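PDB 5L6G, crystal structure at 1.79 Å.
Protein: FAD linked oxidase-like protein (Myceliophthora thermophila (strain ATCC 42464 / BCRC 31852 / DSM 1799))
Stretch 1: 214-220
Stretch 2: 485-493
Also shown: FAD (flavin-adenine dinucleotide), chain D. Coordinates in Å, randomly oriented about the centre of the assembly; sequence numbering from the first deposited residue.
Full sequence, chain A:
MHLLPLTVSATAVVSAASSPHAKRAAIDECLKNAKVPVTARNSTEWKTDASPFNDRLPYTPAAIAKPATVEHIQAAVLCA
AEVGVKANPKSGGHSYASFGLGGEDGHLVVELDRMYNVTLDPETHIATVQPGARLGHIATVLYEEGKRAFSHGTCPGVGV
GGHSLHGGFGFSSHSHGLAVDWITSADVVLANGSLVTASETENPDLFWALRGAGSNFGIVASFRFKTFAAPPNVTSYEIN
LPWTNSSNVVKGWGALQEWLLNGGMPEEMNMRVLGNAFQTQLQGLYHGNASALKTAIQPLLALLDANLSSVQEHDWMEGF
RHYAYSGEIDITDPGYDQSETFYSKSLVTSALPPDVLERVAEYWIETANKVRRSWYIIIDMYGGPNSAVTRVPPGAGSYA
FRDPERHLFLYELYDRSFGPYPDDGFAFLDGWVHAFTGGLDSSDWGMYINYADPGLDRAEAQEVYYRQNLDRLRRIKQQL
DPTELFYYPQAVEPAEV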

# COMPACT_ATOMS: atom_id res chain seq x y z
N GLY A 214 5.64 2.25 9.55
CA GLY A 214 5.29 1.50 10.76
C GLY A 214 5.81 0.08 10.89
O GLY A 214 5.87 -0.47 11.98
N SER A 215 6.26 -0.51 9.79
CA SER A 215 6.88 -1.84 9.83
C SER A 215 8.19 -1.86 10.59
O SER A 215 8.69 -2.93 10.92
N ASN A 216 8.75 -0.69 10.87
CA ASN A 216 10.09 -0.61 11.44
C ASN A 216 10.13 -0.41 12.94
O ASN A 216 11.21 -0.49 13.52
N PHE A 217 8.99 -0.13 13.57
CA PHE A 217 9.00 0.35 14.95
C PHE A 217 8.35 -0.50 16.02
O PHE A 217 8.48 -0.19 17.19
N GLY A 218 7.69 -1.59 15.63
CA GLY A 218 6.99 -2.43 16.59
C GLY A 218 5.91 -3.18 15.86
O GLY A 218 5.79 -3.06 14.65
N ILE A 219 5.15 -3.99 16.57
CA ILE A 219 4.00 -4.65 15.97
C ILE A 219 2.79 -3.92 16.50
O ILE A 219 2.56 -3.89 17.71
N VAL A 220 2.05 -3.30 15.61
CA VAL A 220 0.77 -2.69 15.98
C VAL A 220 -0.20 -3.82 16.30
O VAL A 220 -0.43 -4.71 15.48
N LEU A 485 15.38 -5.75 15.97
CA LEU A 485 14.61 -6.97 16.08
C LEU A 485 13.67 -7.15 14.89
O LEU A 485 13.48 -8.27 14.41
N PHE A 486 13.09 -6.05 14.43
CA PHE A 486 12.12 -6.09 13.33
C PHE A 486 12.75 -5.93 11.95
O PHE A 486 12.10 -5.48 11.01
N TYR A 487 13.99 -6.37 11.83
CA TYR A 487 14.78 -6.23 10.62
C TYR A 487 14.11 -6.91 9.44
O TYR A 487 13.55 -7.99 9.58
N TYR A 488 14.17 -6.25 8.30
CA TYR A 488 13.99 -6.88 7.02
C TYR A 488 14.91 -6.14 6.06
O TYR A 488 15.44 -5.10 6.44
N PRO A 489 15.14 -6.68 4.86
CA PRO A 489 16.24 -6.15 4.03
C PRO A 489 16.10 -4.70 3.56
O PRO A 489 17.08 -4.10 3.14
N GLN A 490 14.89 -4.14 3.64
CA GLN A 490 14.71 -2.71 3.39
C GLN A 490 14.22 -1.94 4.61
O GLN A 490 13.60 -0.87 4.46
N ALA A 491 14.52 -2.44 5.80
CA ALA A 491 14.19 -1.73 7.03
C ALA A 491 15.05 -0.49 7.19
O ALA A 491 16.22 -0.43 6.78
N VAL A 492 14.44 0.51 7.83
CA VAL A 492 15.15 1.69 8.27
C VAL A 492 16.30 1.29 9.18
O VAL A 492 16.11 0.50 10.11
N GLU A 493 17.47 1.84 8.94
CA GLU A 493 18.64 1.62 9.79
C GLU A 493 18.64 2.55 11.00
O GLU A 493 18.45 3.76 10.85

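Phe486 and Val492 direct their CA-to-CB bonds toward stretch 1, but the two serve different ends of the contact. Phe486, at chi1 -58° (m) and chi2 -60°, sets its ring against the backbone of Gly218, just before the strand that begins at Ile219. Gly218 C lies over one face, and Gly218 CA approaches Phe486 CE2 to 3.3 Å. At phi/psi 156/-179 a CB on Gly218 would be jammed against the carbonyl O of Phe217, so the backbone angles by themselves call for glycine; that CB would point away from stretch 2, 4.3 Å from Phe486 CE2, so the ring is not the reason. Ile219 (m, t) adds an apolar contact, its CG1 3.7 Å from Phe486 CE1.

Asn216 starts sideways, yet its m rotamer (chi1 -67°, chi2 -73°) brings the amide nearer to stretch 2. There Val492 N donates to Asn216 OD1 at 2.9 Å with an N-H...O angle of 148°, so the side chain caters for a backbone group in a segment without regular secondary structure. Asn216 OD1 also lies 3.3 Å from Ala491 CB, while Asn216 ND2 sits 3.6 Å from Val492 CG2, whose chi1 is 171° (t).

Tyr488 likewise leaves its backbone sideways, and chi1 58° (p) with chi2 -85° carries its hydroxyl to Ser215. Ser215, also p at 50°, meets it in a short hydrogen bond, Ser215 OG to Tyr488 OH 2.6 Å, with OG near the ring plane; either hydroxyl could donate. FAD O3B lies over one face of this tyrosine ring.

Waters extend the polar network. One water accepts from Asn216 ND2, with ND2 3.2 Å from the water O, hydrogen-bonds Tyr488 OH and donates to Gln490 O, the last two each 2.8 Å from the water O. Another donates to both Asn216 OD1 and Phe486 O, its O lying 3.1 and 2.7 Å away, respectively. Beyond the packed side chains, Val220 pairs through its backbone with the adenine: Val220 N to FAD N1A and FAD N6A to Val220 O, both 3.0 Å.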

# COMPACT_ATOMS: atom_id res chain seq x y z
CB SER A 215 7.13 -2.36 8.41
OG SER A 215 7.79 -1.40 7.60
CB ASN A 216 10.83 0.56 10.79
CG ASN A 216 11.11 0.32 9.33
OD1 ASN A 216 11.98 -0.48 9.00
ND2 ASN A 216 10.37 0.99 8.45
CB PHE A 217 8.45 1.77 14.99
CG PHE A 217 9.21 2.69 14.10
CD1 PHE A 217 10.42 3.20 14.50
CD2 PHE A 217 8.76 2.96 12.82
CE1 PHE A 217 11.16 4.02 13.66
CE2 PHE A 217 9.49 3.77 11.98
CZ PHE A 217 10.68 4.32 12.41
CB ILE A 219 3.96 -6.14 16.34
CG1 ILE A 219 5.22 -6.83 15.80
CG2 ILE A 219 2.71 -6.78 15.78
CD1 ILE A 219 5.23 -8.33 16.00
CB VAL A 220 0.24 -1.81 14.85
CG1 VAL A 220 -1.15 -1.30 15.19
CG2 VAL A 220 1.17 -0.65 14.61
CB LEU A 485 13.79 -6.99 17.37
CG LEU A 485 13.02 -8.29 17.59
CD1 LEU A 485 13.99 -9.41 17.88
CD2 LEU A 485 12.03 -8.17 18.72
CB PHE A 486 11.04 -5.03 13.56
CG PHE A 486 10.32 -5.21 14.86
CD1 PHE A 486 9.61 -6.38 15.11
CD2 PHE A 486 10.33 -4.22 15.83
CE1 PHE A 486 8.91 -6.56 16.31
CE2 PHE A 486 9.65 -4.40 17.02
CZ PHE A 486 8.94 -5.56 17.27
CB TYR A 487 16.18 -6.84 10.82
CG TYR A 487 16.95 -6.91 9.54
CD1 TYR A 487 17.62 -5.81 9.06
CD2 TYR A 487 16.93 -8.07 8.75
CE1 TYR A 487 18.31 -5.85 7.87
CE2 TYR A 487 17.62 -8.13 7.55
CZ TYR A 487 18.29 -7.00 7.10
OH TYR A 487 18.97 -7.01 5.90
CB TYR A 488 12.54 -6.90 6.57
CG TYR A 488 11.85 -5.57 6.44
CD1 TYR A 488 11.26 -4.96 7.55
CD2 TYR A 488 11.72 -4.96 5.22
CE1 TYR A 488 10.57 -3.75 7.43
CE2 TYR A 488 11.04 -3.76 5.09
CZ TYR A 488 10.47 -3.16 6.20
OH TYR A 488 9.77 -1.97 6.03
CB PRO A 489 16.27 -7.12 2.85
CG PRO A 489 15.83 -8.42 3.48
CD PRO A 489 14.70 -8.00 4.36
CB GLN A 490 13.79 -2.50 2.19
CG GLN A 490 14.39 -3.09 0.92
CD GLN A 490 13.53 -2.86 -0.30
OE1 GLN A 490 12.33 -2.65 -0.20
NE2 GLN A 490 14.14 -2.93 -1.47
CB ALA A 491 14.33 -2.61 8.25
CB VAL A 492 14.22 2.64 9.02
CG1 VAL A 492 15.00 3.77 9.65
CG2 VAL A 492 13.16 3.19 8.04
CB GLU A 493 19.92 1.93 9.03
CG GLU A 493 20.25 0.96 7.93
CD GLU A 493 21.51 1.38 7.21
OE1 GLU A 493 22.60 1.27 7.82
OE2 GLU A 493 21.40 1.82 6.04
PA FAD D . 2.17 -7.89 4.93
O1A FAD D . 1.50 -8.73 5.99
O2A FAD D . 3.02 -8.62 3.94
O5B FAD D . 2.92 -6.67 5.59
C5B FAD D . 3.62 -5.67 4.85
C4B FAD D . 4.63 -4.98 5.75
O4B FAD D . 3.95 -4.37 6.84
C3B FAD D . 5.63 -5.95 6.36
O3B FAD D . 6.86 -5.28 6.56
C2B FAD D . 5.02 -6.28 7.69
O2B FAD D . 5.96 -6.77 8.64
C1B FAD D . 4.40 -4.96 8.07
N9A FAD D . 3.27 -5.16 8.98
C8A FAD D . 2.19 -5.91 8.81
N7A FAD D . 1.38 -5.85 9.90
C5A FAD D . 1.99 -5.03 10.75
C6A FAD D . 1.70 -4.56 12.10
N6A FAD D . 0.55 -4.97 12.66
N1A FAD D . 2.61 -3.74 12.69
C2A FAD D . 3.73 -3.33 12.09
N3A FAD D . 4.06 -3.74 10.83
C4A FAD D . 3.23 -4.57 10.15
N1 FAD D . -1.66 -0.73 -2.05
C2 FAD D . -2.25 0.49 -2.22
O2 FAD D . -1.71 1.51 -1.72
N3 FAD D . -3.43 0.60 -2.89
C4 FAD D . -4.07 -0.47 -3.42
O4 FAD D . -5.16 -0.39 -4.05
C4X FAD D . -3.48 -1.82 -3.27
N5 FAD D . -4.06 -2.96 -3.77
C5X FAD D . -3.51 -4.22 -3.60
C6 FAD D . -4.13 -5.38 -4.09
C7 FAD D . -3.52 -6.63 -3.91
C7M FAD D . -4.20 -7.85 -4.47
C8 FAD D . -2.23 -6.76 -3.15
C8M FAD D . -1.58 -8.11 -2.87
C9 FAD D . -1.64 -5.59 -2.66
C9A FAD D . -2.22 -4.33 -2.87
N10 FAD D . -1.62 -3.13 -2.39
C10 FAD D . -2.20 -1.87 -2.56
C1' FAD D . -0.36 -3.13 -1.67
C2' FAD D . -0.54 -3.21 -0.19
O2' FAD D . -0.91 -1.91 0.26
C3' FAD D . 0.82 -3.56 0.39
O3' FAD D . 1.31 -4.79 -0.16
C4' FAD D . 0.68 -3.69 1.91
O4' FAD D . 1.92 -3.31 2.52
C5' FAD D . 0.27 -5.09 2.26
O5' FAD D . -0.21 -5.13 3.61
P FAD D . -0.37 -6.54 4.29
O1P FAD D . -0.69 -6.41 5.74
O2P FAD D . -1.27 -7.40 3.47
O3P FAD D . 1.08 -7.18 4.00
O HOH W 1 8.78 -5.89 10.22
O HOH W 2 11.26 0.31 5.50
O HOH W 3 12.52 -2.84 10.87